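3-phytase (Klebsiella pneumoniae, PDB 2WNH) is a histidine acid phosphatase that probably releases phosphate from inositol hexakisphosphate (phytate) by hydrolysis of its phosphomonoesters. Local coordinates at residues V206-V211 and P243-N248; T213-W218 and R312-P317; A259-S264 and R394-A399. The protein carries 3 engineered substitutions. All coordinates share one frame; numbering follows the deposited sequence.

Contact 1 (V206-V211 and P243-N248); sequences VMANMV and PLLTEN
Two helical turns meet obliquely here: the short axes of 206-211 and 243-248 pass 8.5 Å apart at a signed crossing angle of -132°. The backbones come closest where A208 faces L245, whose CA atoms are only 4.8 Å apart, so the methyl of A208 leaves room for this approach.

The first kind of contact is carbon against carbon. M207 brings SD to within 4.3 Å of CD1 of L244. V211, with CG1 anti to its backbone N, presents both branches: CG1 lies 4.2 Å from CB of L245, while CG2 turns to CB of L244. The V211 and L245 side chains cross obliquely. From L245, with CG anti to the backbone N (chi1 -167°), CD1 reaches the other helix 3.9 Å from CB of A208. N248, its CG likewise anti to the backbone N, lays CB 3.5 Å from the same A208 CB.

The second kind sets carbon against polar atoms. CD1 of L245 sits 3.5 Å from the carbonyl O of A208, and OD1 of N248 lies 3.6 Å from CB of A208. L171 of helix 165-175 covers M207, V211 and L244 from outside the pair.

No hydrogen bond crosses the interface. The two helices are therefore joined by shape and apolar burial, whereas polar ties such as the E247–R160 salt bridge are made to other parts of the fold.

Contact 2 (T213-W218 and R312-P317); sequences TLRLGW and RGNIPP
Starting at N314, the loop 312-317 receives the guanidinium of R215 from helix 204-219, the two side chains meeting tip to tip. NH1 of R215 donates to OD1 of N314 at 2.8 Å with an N-H...O angle of 162°. The bond uses an in-plane lone pair of OD1, which also lies in the guanidinium plane, although the amide and guanidinium planes are themselves 62° apart. A second, weak bond of 3.4 Å joins NH2 of R215 to the same oxygen.

I315 offers its carbonyl O 3.3 Å from NH2 of R215, but the angle is too poor for a bond; this oxygen accepts one from R24 instead. P316 then lays its CA over one guanidinium face, 3.5 Å from NH1 of R215. P317 continues along the same face, its CD 3.9 Å from NE of R215. Its ring also slides past L216 in the opposite direction, with CG 3.9 Å from CD2 of L216.

To reach this place, R215 leaves the helix with CG anti to its backbone N and then bends at chi2 and chi3. E212, one turn earlier, forms a salt bridge with its NH2. R24 and R28, which adjoin this region, belong to the RHGxRxP signature of the family. The chemistry thus implies a buried cation whose charge is probably balanced by E212, while N314 and E212 together probably hold its orientation and proline carbons cover one face.

Contact 3 (A259-S264 and R394-A399); sequences AQKRGS and RPSAPA. Engineered in segment 394-399: A397 (natural residue Thr).
K261 curls over the hydroxyl of S396, its CD 3.4 Å from OG of S396 and its NZ donating a hydrogen bond of 3.0 Å to the same OG. K261 sets out from the helix pointing away from 394-399, and bends at chi2 and chi3 (-58° and -54°) bring the chain back so that its methylenes lie beside the oxygen before the extended last torsion places the amine. NZ has a second acceptor in the carbonyl of A138, and OG of S396 is also bonded to D393, so the serine hydroxyl joins a cation and a carboxylate.

One bond further back, CB of S396 rests 3.5 Å from the carbonyl O of Q260. That carbonyl is already taken in two ways: OG of S264 donates to it at 2.7 Å, in the carbonyl plane and on a lone pair, while the helical bond from N of S264 is long and weak at 3.5 Å. OG of S264 in turn accepts from the backbone N of D393.

Water 1 bridges the two backbones, donating 2.8 Å bonds to O of K261 and to O of S396. Next in the chain, the engineered A397 sets its CB 3.8 Å from the carbonyl O of S264.

Residues 394-396 form a short 3-10 turn, closed by the bond from N of A397 to O of R394, before the chain runs on as loop. Through the K261–S396 hydrogen bond and a bridging water it makes a polar docking of the C-terminal loop that follows helix 381-388 onto helix 256-274 of this histidine acid phosphatase.

Overall arrangement
Contacts 1 and 2 share helix 204-219 and lie in buried surroundings, their centres 10 Å apart. They touch directly: T246 of contact 1 probably hydrogen-bonds to the carbonyl of R312 in contact 2, and L245 packs with CD2 against R215 and N314, so one leucine serves both. Contact 1 is apolar helix-on-helix packing, whereas contact 2 places a buried arginine against a loop. Contact 3 stands apart, about 26 and 27 Å from the other centres, and is only partly buried; its lysine, serines and bridging water suit that more peripheral place. Helix 256-274 follows helix 243-250 in the chain, linking contact 3 to contact 1 in sequence without touch.

Contact 1 (V206-V211 and P243-N248)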
ATOM      1  N   VAL B 206      34.418   6.609  34.510  1.00 22.47           N
ATOM      2  CA  VAL B 206      34.259   5.207  34.124  1.00 23.01           C
ATOM      3  C   VAL B 206      32.903   4.667  34.594  1.00 21.94           C
ATOM      4  O   VAL B 206      32.258   3.920  33.871  1.00 20.90           O
ATOM      5  CB  VAL B 206      35.445   4.323  34.567  1.00 23.42           C
ATOM      6  CG1 VAL B 206      35.237   2.868  34.116  1.00 24.77           C
ATOM      7  CG2 VAL B 206      36.748   4.852  33.952  1.00 23.63           C
ATOM      8  N   MET B 207      32.451   5.076  35.780  1.00 21.72           N
ATOM      9  CA  MET B 207      31.098   4.725  36.211  1.00 21.99           C
ATOM     10  C   MET B 207      30.052   5.195  35.206  1.00 21.62           C
ATOM     11  O   MET B 207      29.096   4.470  34.911  1.00 20.91           O
ATOM     12  CB  MET B 207      30.782   5.279  37.591  1.00 21.82           C
ATOM     13  CG  MET B 207      31.388   4.429  38.707  1.00 26.50           C
ATOM     14  SD  MET B 207      30.991   5.089  40.323  1.00 28.61           S
ATOM     15  CE  MET B 207      32.607   5.619  40.866  1.00 36.94           C
ATOM     16  N   ALA B 208      30.245   6.405  34.693  1.00 21.93           N
ATOM     17  CA  ALA B 208      29.351   6.953  33.661  1.00 21.73           C
ATOM     18  C   ALA B 208      29.387   6.104  32.381  1.00 21.83           C
ATOM     19  O   ALA B 208      28.324   5.873  31.783  1.00 21.43           O
ATOM     20  CB  ALA B 208      29.716   8.420  33.366  1.00 21.75           C
ATOM     21  N   ASN B 209      30.575   5.647  31.975  1.00 20.97           N
ATOM     22  CA  ASN B 209      30.727   4.699  30.863  1.00 22.06           C
ATOM     23  C   ASN B 209      29.913   3.425  31.123  1.00 21.78           C
ATOM     24  O   ASN B 209      29.309   2.859  30.206  1.00 21.63           O
ATOM     25  CB  ASN B 209      32.193   4.238  30.678  1.00 22.71           C
ATOM     26  CG  ASN B 209      33.129   5.312  30.145  1.00 27.25           C
ATOM     27  OD1 ASN B 209      34.353   5.230  30.366  1.00 32.14           O
ATOM     28  ND2 ASN B 209      32.591   6.298  29.423  1.00 25.28           N
ATOM     29  N   MET B 210      29.948   2.940  32.368  1.00 20.71           N
ATOM     30  CA  MET B 210      29.212   1.725  32.728  1.00 20.46           C
ATOM     31  C   MET B 210      27.698   1.927  32.623  1.00 19.26           C
ATOM     32  O   MET B 210      27.005   1.098  32.049  1.00 18.69           O
ATOM     33  CB  MET B 210      29.598   1.252  34.138  1.00 21.10           C
ATOM     34  CG  MET B 210      30.987   0.667  34.213  1.00 24.07           C
ATOM     35  SD  MET B 210      31.342   0.195  35.935  1.00 31.62           S
ATOM     36  CE  MET B 210      32.165   1.642  36.497  1.00 32.77           C
ATOM     37  N   VAL B 211      27.199   3.024  33.191  1.00 17.81           N
ATOM     38  CA  VAL B 211      25.773   3.363  33.159  1.00 19.15           C
ATOM     39  C   VAL B 211      25.257   3.556  31.722  1.00 18.57           C
ATOM     40  O   VAL B 211      24.202   3.042  31.383  1.00 17.95           O
ATOM     41  CB  VAL B 211      25.479   4.592  34.037  1.00 19.36           C
ATOM     42  CG1 VAL B 211      24.057   5.137  33.798  1.00 20.20           C
ATOM     43  CG2 VAL B 211      25.684   4.223  35.511  1.00 17.86           C
ATOM     44  N   PRO B 243      21.600   9.071  37.459  1.00 22.40           N
ATOM     45  CA  PRO B 243      22.183  10.200  38.196  1.00 21.99           C
ATOM     46  C   PRO B 243      23.718  10.299  38.052  1.00 21.65           C
ATOM     47  O   PRO B 243      24.282  11.396  38.027  1.00 21.63           O
ATOM     48  CB  PRO B 243      21.760  10.116  39.657  1.00 22.53           C
ATOM     49  N   LEU B 244      24.402   9.162  37.938  1.00 20.50           N
ATOM     50  CA  LEU B 244      25.850   9.166  37.724  1.00 20.86           C
ATOM     51  C   LEU B 244      26.229   9.736  36.358  1.00 20.79           C
ATOM     52  O   LEU B 244      27.269  10.369  36.191  1.00 20.96           O
ATOM     53  CB  LEU B 244      26.419   7.753  37.879  1.00 20.34           C
ATOM     54  CG  LEU B 244      26.570   7.271  39.329  1.00 22.91           C
ATOM     55  CD1 LEU B 244      26.861   5.763  39.372  1.00 24.78           C
ATOM     56  CD2 LEU B 244      27.684   8.047  40.000  1.00 26.93           C
ATOM     57  N   LEU B 245      25.382   9.483  35.368  1.00 20.68           N
ATOM     58  CA  LEU B 245      25.661   9.946  34.025  1.00 20.14           C
ATOM     59  C   LEU B 245      25.444  11.460  33.963  1.00 20.07           C
ATOM     60  O   LEU B 245      26.259  12.170  33.401  1.00 21.53           O
ATOM     61  CB  LEU B 245      24.781   9.170  33.034  1.00 20.56           C
ATOM     62  CG  LEU B 245      25.084   9.257  31.541  1.00 22.24           C
ATOM     63  CD1 LEU B 245      26.493   8.833  31.189  1.00 23.32           C
ATOM     64  CD2 LEU B 245      24.035   8.362  30.829  1.00 20.74           C
ATOM     65  N   THR B 246      24.364  11.937  34.576  1.00 19.68           N
ATOM     66  CA  THR B 246      24.090  13.362  34.717  1.00 19.72           C
ATOM     67  C   THR B 246      25.245  14.052  35.432  1.00 20.52           C
ATOM     68  O   THR B 246      25.701  15.110  35.004  1.00 20.31           O
ATOM     69  CB  THR B 246      22.763  13.626  35.465  1.00 20.20           C
ATOM     70  OG1 THR B 246      21.656  13.179  34.666  1.00 21.97           O
ATOM     71  CG2 THR B 246      22.581  15.108  35.774  1.00 20.94           C
ATOM     72  N   GLU B 247      25.712  13.453  36.523  1.00 20.87           N
ATOM     73  CA  GLU B 247      26.828  14.055  37.276  1.00 20.92           C
ATOM     74  C   GLU B 247      28.082  14.193  36.395  1.00 19.90           C
ATOM     75  O   GLU B 247      28.728  15.264  36.368  1.00 19.15           O
ATOM     76  CB  GLU B 247      27.106  13.226  38.540  1.00 20.86           C
ATOM     77  CG  GLU B 247      28.156  13.850  39.483  1.00 23.69           C
ATOM     78  CD  GLU B 247      27.563  14.781  40.529  1.00 25.78           C
ATOM     79  OE1 GLU B 247      26.418  15.245  40.372  1.00 24.83           O
ATOM     80  OE2 GLU B 247      28.262  15.058  41.538  1.00 26.24           O
ATOM     81  N   ASN B 248      28.431  13.127  35.666  1.00 19.96           N
ATOM     82  CA  ASN B 248      29.597  13.190  34.789  1.00 19.44           C
ATOM     83  C   ASN B 248      29.440  14.237  33.694  1.00 20.32           C
ATOM     84  O   ASN B 248      30.377  14.964  33.392  1.00 19.59           O
ATOM     85  CB  ASN B 248      29.924  11.827  34.173  1.00 19.73           C
ATOM     86  CG  ASN B 248      31.327  11.775  33.572  1.00 22.00           C
ATOM     87  OD1 ASN B 248      31.513  11.443  32.397  1.00 26.14           O
ATOM     88  ND2 ASN B 248      32.321  12.107  34.378  1.00 18.63           N
TER

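Contact 2 (T213-W218 and R312-P317)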
ATOM      1  N   THR B 213      26.533   2.147  29.031  1.00 19.06           N
ATOM      2  CA  THR B 213      26.528   0.788  28.460  1.00 18.58           C
ATOM      3  C   THR B 213      25.288  -0.019  28.897  1.00 18.88           C
ATOM      4  O   THR B 213      24.665  -0.717  28.075  1.00 18.35           O
ATOM      5  CB  THR B 213      27.830   0.030  28.815  1.00 19.13           C
ATOM      6  OG1 THR B 213      28.966   0.794  28.374  1.00 20.07           O
ATOM      7  CG2 THR B 213      27.851  -1.362  28.172  1.00 18.78           C
ATOM      8  N   LEU B 214      24.940   0.073  30.178  1.00 17.59           N
ATOM      9  CA  LEU B 214      23.746  -0.608  30.681  1.00 17.70           C
ATOM     10  C   LEU B 214      22.482  -0.021  30.059  1.00 17.52           C
ATOM     11  O   LEU B 214      21.596  -0.767  29.642  1.00 16.52           O
ATOM     12  CB  LEU B 214      23.700  -0.569  32.214  1.00 18.17           C
ATOM     13  CG  LEU B 214      24.878  -1.294  32.887  1.00 20.88           C
ATOM     14  CD1 LEU B 214      24.814  -1.030  34.377  1.00 20.54           C
ATOM     15  CD2 LEU B 214      24.880  -2.796  32.627  1.00 22.20           C
ATOM     16  N   ARG B 215      22.408   1.314  29.991  1.00 16.46           N
ATOM     17  CA  ARG B 215      21.261   1.981  29.372  1.00 17.33           C
ATOM     18  C   ARG B 215      21.106   1.576  27.912  1.00 17.08           C
ATOM     19  O   ARG B 215      19.988   1.314  27.440  1.00 17.03           O
ATOM     20  CB  ARG B 215      21.404   3.508  29.460  1.00 16.95           C
ATOM     21  CG  ARG B 215      20.286   4.266  28.710  1.00 20.42           C
ATOM     22  CD  ARG B 215      20.727   4.633  27.270  1.00 19.22           C
ATOM     23  NE  ARG B 215      21.542   5.852  27.307  1.00 19.11           N
ATOM     24  CZ  ARG B 215      21.050   7.063  27.547  1.00 20.48           C
ATOM     25  NH1 ARG B 215      19.750   7.233  27.743  1.00 20.12           N
ATOM     26  NH2 ARG B 215      21.859   8.114  27.603  1.00 21.53           N
ATOM     27  N   LEU B 216      22.224   1.561  27.190  1.00 17.45           N
ATOM     28  CA  LEU B 216      22.227   1.129  25.776  1.00 16.60           C
ATOM     29  C   LEU B 216      21.846  -0.351  25.628  1.00 16.10           C
ATOM     30  O   LEU B 216      21.007  -0.683  24.780  1.00 16.52           O
ATOM     31  CB  LEU B 216      23.584   1.428  25.103  1.00 17.92           C
ATOM     32  CG  LEU B 216      23.869   2.919  24.851  1.00 19.24           C
ATOM     33  CD1 LEU B 216      25.337   3.128  24.520  1.00 17.79           C
ATOM     34  CD2 LEU B 216      22.957   3.498  23.770  1.00 19.59           C
ATOM     35  N   GLY B 217      22.407  -1.231  26.467  1.00 16.88           N
ATOM     36  CA  GLY B 217      21.994  -2.659  26.467  1.00 16.72           C
ATOM     37  C   GLY B 217      20.513  -2.922  26.768  1.00 17.25           C
ATOM     38  O   GLY B 217      19.914  -3.839  26.161  1.00 16.79           O
ATOM     39  N   TRP B 218      19.936  -2.149  27.705  1.00 16.29           N
ATOM     40  CA  TRP B 218      18.487  -2.168  27.977  1.00 16.40           C
ATOM     41  C   TRP B 218      17.731  -1.780  26.708  1.00 16.01           C
ATOM     42  O   TRP B 218      16.811  -2.475  26.254  1.00 15.23           O
ATOM     43  CB  TRP B 218      18.076  -1.211  29.120  1.00 17.79           C
ATOM     44  CG  TRP B 218      16.580  -1.316  29.396  1.00 16.36           C
ATOM     45  CD1 TRP B 218      15.578  -0.518  28.893  1.00 18.04           C
ATOM     46  CD2 TRP B 218      15.930  -2.334  30.172  1.00 21.15           C
ATOM     47  NE1 TRP B 218      14.348  -0.972  29.330  1.00 21.04           N
ATOM     48  CE2 TRP B 218      14.539  -2.075  30.128  1.00 20.24           C
ATOM     49  CE3 TRP B 218      16.398  -3.423  30.933  1.00 24.08           C
ATOM     50  CZ2 TRP B 218      13.599  -2.885  30.798  1.00 22.45           C
ATOM     51  CZ3 TRP B 218      15.455  -4.233  31.603  1.00 23.04           C
ATOM     52  CH2 TRP B 218      14.076  -3.950  31.529  1.00 21.33           C
ATOM     53  N   ARG B 312      18.058  14.339  34.771  1.00 19.13           N
ATOM     54  CA  ARG B 312      18.209  15.678  34.183  1.00 18.81           C
ATOM     55  C   ARG B 312      19.224  15.688  33.058  1.00 18.13           C
ATOM     56  O   ARG B 312      20.357  15.221  33.224  1.00 19.08           O
ATOM     57  CB  ARG B 312      18.636  16.702  35.255  1.00 19.75           C
ATOM     58  CG  ARG B 312      18.902  18.112  34.699  1.00 21.73           C
ATOM     59  CD  ARG B 312      19.163  19.133  35.828  1.00 22.01           C
ATOM     60  NE  ARG B 312      20.153  18.630  36.786  1.00 20.14           N
ATOM     61  CZ  ARG B 312      21.468  18.596  36.588  1.00 21.96           C
ATOM     62  NH1 ARG B 312      22.006  19.054  35.459  1.00 20.88           N
ATOM     63  NH2 ARG B 312      22.259  18.097  37.537  1.00 22.26           N
ATOM     64  N   GLY B 313      18.800  16.219  31.906  1.00 17.51           N
ATOM     65  CA  GLY B 313      19.684  16.414  30.774  1.00 17.29           C
ATOM     66  C   GLY B 313      20.081  15.203  29.965  1.00 16.41           C
ATOM     67  O   GLY B 313      20.873  15.343  29.014  1.00 16.86           O
ATOM     68  N   ASN B 314      19.560  14.026  30.324  1.00 15.69           N
ATOM     69  CA  ASN B 314      19.920  12.773  29.652  1.00 16.54           C
ATOM     70  C   ASN B 314      19.632  12.877  28.149  1.00 15.07           C
ATOM     71  O   ASN B 314      18.608  13.447  27.754  1.00 16.94           O
ATOM     72  CB  ASN B 314      19.163  11.579  30.246  1.00 17.28           C
ATOM     73  CG  ASN B 314      19.617  10.268  29.672  1.00 20.28           C
ATOM     74  OD1 ASN B 314      19.159   9.844  28.607  1.00 21.05           O
ATOM     75  ND2 ASN B 314      20.524   9.603  30.372  1.00 18.97           N
ATOM     76  N   ILE B 315      20.556  12.363  27.339  1.00 16.07           N
ATOM     77  CA  ILE B 315      20.429  12.357  25.877  1.00 16.22           C
ATOM     78  C   ILE B 315      20.391  10.893  25.355  1.00 15.48           C
ATOM     79  O   ILE B 315      21.440  10.270  25.133  1.00 16.16           O
ATOM     80  CB  ILE B 315      21.617  13.163  25.223  1.00 15.21           C
ATOM     81  CG1 ILE B 315      21.699  14.596  25.774  1.00 15.44           C
ATOM     82  CG2 ILE B 315      21.532  13.158  23.674  1.00 16.61           C
ATOM     83  CD1 ILE B 315      23.159  15.161  25.760  1.00 14.38           C
ATOM     84  N   PRO B 316      19.181  10.316  25.198  1.00 16.46           N
ATOM     85  CA  PRO B 316      19.031   8.940  24.723  1.00 16.30           C
ATOM     86  C   PRO B 316      19.455   8.705  23.282  1.00 16.21           C
ATOM     87  O   PRO B 316      19.522   9.642  22.473  1.00 16.76           O
ATOM     88  CB  PRO B 316      17.517   8.688  24.874  1.00 16.46           C
ATOM     89  CG  PRO B 316      17.081   9.652  25.954  1.00 15.78           C
ATOM     90  CD  PRO B 316      17.879  10.891  25.584  1.00 15.83           C
ATOM     91  N   PRO B 317      19.758   7.449  22.933  1.00 16.94           N
ATOM     92  CA  PRO B 317      20.078   7.167  21.520  1.00 16.30           C
ATOM     93  C   PRO B 317      18.924   7.557  20.592  1.00 16.70           C
ATOM     94  O   PRO B 317      17.737   7.331  20.931  1.00 16.49           O
ATOM     95  CB  PRO B 317      20.281   5.642  21.508  1.00 17.62           C
ATOM     96  CG  PRO B 317      19.572   5.162  22.770  1.00 17.80           C
ATOM     97  CD  PRO B 317      19.829   6.246  23.774  1.00 16.94           C
TER

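Contact 3 (A259-S264 and R394-A399)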
ATOM      1  N   ALA B 259      32.013  23.885  26.659  1.00 18.75           N
ATOM      2  CA  ALA B 259      30.899  24.004  25.705  1.00 18.53           C
ATOM      3  C   ALA B 259      31.115  25.198  24.769  1.00 19.98           C
ATOM      4  O   ALA B 259      30.806  25.134  23.579  1.00 20.70           O
ATOM      5  CB  ALA B 259      29.586  24.133  26.444  1.00 17.93           C
ATOM      6  N   GLN B 260      31.655  26.288  25.302  1.00 19.63           N
ATOM      7  CA  GLN B 260      31.935  27.466  24.478  1.00 19.36           C
ATOM      8  C   GLN B 260      33.007  27.175  23.431  1.00 19.44           C
ATOM      9  O   GLN B 260      32.853  27.513  22.260  1.00 19.44           O
ATOM     10  CB  GLN B 260      32.333  28.652  25.368  1.00 18.70           C
ATOM     11  CG  GLN B 260      31.161  29.278  26.086  1.00 19.67           C
ATOM     12  CD  GLN B 260      31.579  30.413  26.993  1.00 26.01           C
ATOM     13  OE1 GLN B 260      32.557  30.296  27.740  1.00 26.19           O
ATOM     14  NE2 GLN B 260      30.819  31.499  26.971  1.00 25.55           N
ATOM     15  N   LYS B 261      34.098  26.530  23.844  1.00 19.73           N
ATOM     16  CA  LYS B 261      35.173  26.214  22.904  1.00 20.48           C
ATOM     17  C   LYS B 261      34.764  25.198  21.843  1.00 20.46           C
ATOM     18  O   LYS B 261      35.089  25.345  20.665  1.00 19.94           O
ATOM     19  CB  LYS B 261      36.436  25.704  23.629  1.00 20.43           C
ATOM     20  CG  LYS B 261      37.180  26.804  24.388  1.00 22.91           C
ATOM     21  CD  LYS B 261      37.627  27.964  23.486  1.00 24.67           C
ATOM     22  CE  LYS B 261      38.464  27.511  22.274  1.00 27.18           C
ATOM     23  NZ  LYS B 261      38.827  28.654  21.374  1.00 27.77           N
ATOM     24  N   ARG B 262      34.057  24.158  22.273  1.00 20.67           N
ATOM     25  CA  ARG B 262      33.829  23.015  21.403  1.00 19.92           C
ATOM     26  C   ARG B 262      32.426  22.929  20.776  1.00 19.14           C
ATOM     27  O   ARG B 262      32.230  22.145  19.857  1.00 18.97           O
ATOM     28  CB  ARG B 262      34.180  21.714  22.138  1.00 20.75           C
ATOM     29  CG  ARG B 262      35.692  21.527  22.411  1.00 24.85           C
ATOM     30  CD  ARG B 262      36.001  20.093  22.792  1.00 33.29           C
ATOM     31  NE  ARG B 262      35.824  19.187  21.662  1.00 41.52           N
ATOM     32  CZ  ARG B 262      35.346  17.946  21.744  1.00 43.73           C
ATOM     33  NH1 ARG B 262      34.972  17.441  22.915  1.00 45.68           N
ATOM     34  NH2 ARG B 262      35.221  17.216  20.641  1.00 47.06           N
ATOM     35  N   GLY B 263      31.482  23.721  21.274  1.00 17.93           N
ATOM     36  CA  GLY B 263      30.112  23.734  20.768  1.00 18.76           C
ATOM     37  C   GLY B 263      29.632  25.014  20.098  1.00 18.76           C
ATOM     38  O   GLY B 263      28.564  25.014  19.481  1.00 18.41           O
ATOM     39  N   SER B 264      30.381  26.119  20.214  1.00 16.86           N
ATOM     40  CA  SER B 264      29.918  27.385  19.621  1.00 16.50           C
ATOM     41  C   SER B 264      29.747  27.326  18.110  1.00 15.22           C
ATOM     42  O   SER B 264      28.819  27.919  17.576  1.00 16.38           O
ATOM     43  CB  SER B 264      30.851  28.553  19.974  1.00 18.40           C
ATOM     44  OG  SER B 264      30.741  28.880  21.352  1.00 17.98           O
ATOM     45  N   ARG B 394      32.459  33.924  20.136  1.00 24.97           N
ATOM     46  CA  ARG B 394      32.591  34.245  18.711  1.00 25.76           C
ATOM     47  C   ARG B 394      33.887  33.771  18.044  1.00 25.80           C
ATOM     48  O   ARG B 394      33.829  33.198  16.957  1.00 25.55           O
ATOM     49  CB  ARG B 394      32.313  35.726  18.432  1.00 26.67           C
ATOM     50  CG  ARG B 394      30.880  36.154  18.748  1.00 28.38           C
ATOM     51  CD  ARG B 394      29.896  35.629  17.686  1.00 31.18           C
ATOM     52  NE  ARG B 394      28.519  35.653  18.173  1.00 33.59           N
ATOM     53  CZ  ARG B 394      27.513  34.984  17.617  1.00 34.49           C
ATOM     54  NH1 ARG B 394      27.731  34.210  16.557  1.00 33.26           N
ATOM     55  NH2 ARG B 394      26.298  35.070  18.136  1.00 35.66           N
ATOM     56  N   PRO B 395      35.059  33.961  18.694  1.00 26.12           N
ATOM     57  CA  PRO B 395      36.280  33.395  18.104  1.00 26.19           C
ATOM     58  C   PRO B 395      36.228  31.880  17.896  1.00 25.07           C
ATOM     59  O   PRO B 395      36.956  31.362  17.055  1.00 26.00           O
ATOM     60  CB  PRO B 395      37.371  33.746  19.131  1.00 26.34           C
ATOM     61  CG  PRO B 395      36.824  34.935  19.867  1.00 27.12           C
ATOM     62  CD  PRO B 395      35.341  34.710  19.937  1.00 26.55           C
ATOM     63  N   SER B 396      35.393  31.188  18.673  1.00 24.17           N
ATOM     64  CA  SER B 396      35.230  29.741  18.569  1.00 23.80           C
ATOM     65  C   SER B 396      34.082  29.365  17.635  1.00 22.97           C
ATOM     66  O   SER B 396      33.726  28.197  17.536  1.00 22.49           O
ATOM     67  CB  SER B 396      34.967  29.119  19.937  1.00 24.75           C
ATOM     68  OG  SER B 396      36.007  29.430  20.849  1.00 25.86           O
ATOM     69  N   ALA B 397      33.545  30.352  16.921  1.00 21.34           N
ATOM     70  CA  ALA B 397      32.400  30.103  16.054  1.00 21.80           C
ATOM     71  C   ALA B 397      32.642  30.555  14.616  1.00 22.22           C
ATOM     72  O   ALA B 397      31.910  31.406  14.132  1.00 22.30           O
ATOM     73  CB  ALA B 397      31.144  30.796  16.648  1.00 21.38           C
ATOM     74  N   PRO B 398      33.642  29.962  13.928  1.00 22.54           N
ATOM     75  CA  PRO B 398      33.897  30.356  12.548  1.00 23.51           C
ATOM     76  C   PRO B 398      32.746  29.916  11.646  1.00 24.71           C
ATOM     77  O   PRO B 398      32.043  28.948  11.966  1.00 22.95           O
ATOM     78  CB  PRO B 398      35.165  29.569  12.181  1.00 23.65           C
ATOM     79  CG  PRO B 398      35.131  28.367  13.060  1.00 24.81           C
ATOM     80  CD  PRO B 398      34.535  28.864  14.354  1.00 23.33           C
ATOM     81  N   ALA B 399      32.546  30.632  10.544  1.00 25.45           N
ATOM     82  CA  ALA B 399      31.541  30.232   9.565  1.00 25.26           C
ATOM     83  C   ALA B 399      31.934  28.891   8.947  1.00 25.21           C
ATOM     84  O   ALA B 399      33.111  28.653   8.650  1.00 24.93           O
ATOM     85  CB  ALA B 399      31.409  31.288   8.481  1.00 27.25           C
TER
HETATM   86  O   HOH W   1      33.079  25.781  18.820  1.00 20.87           O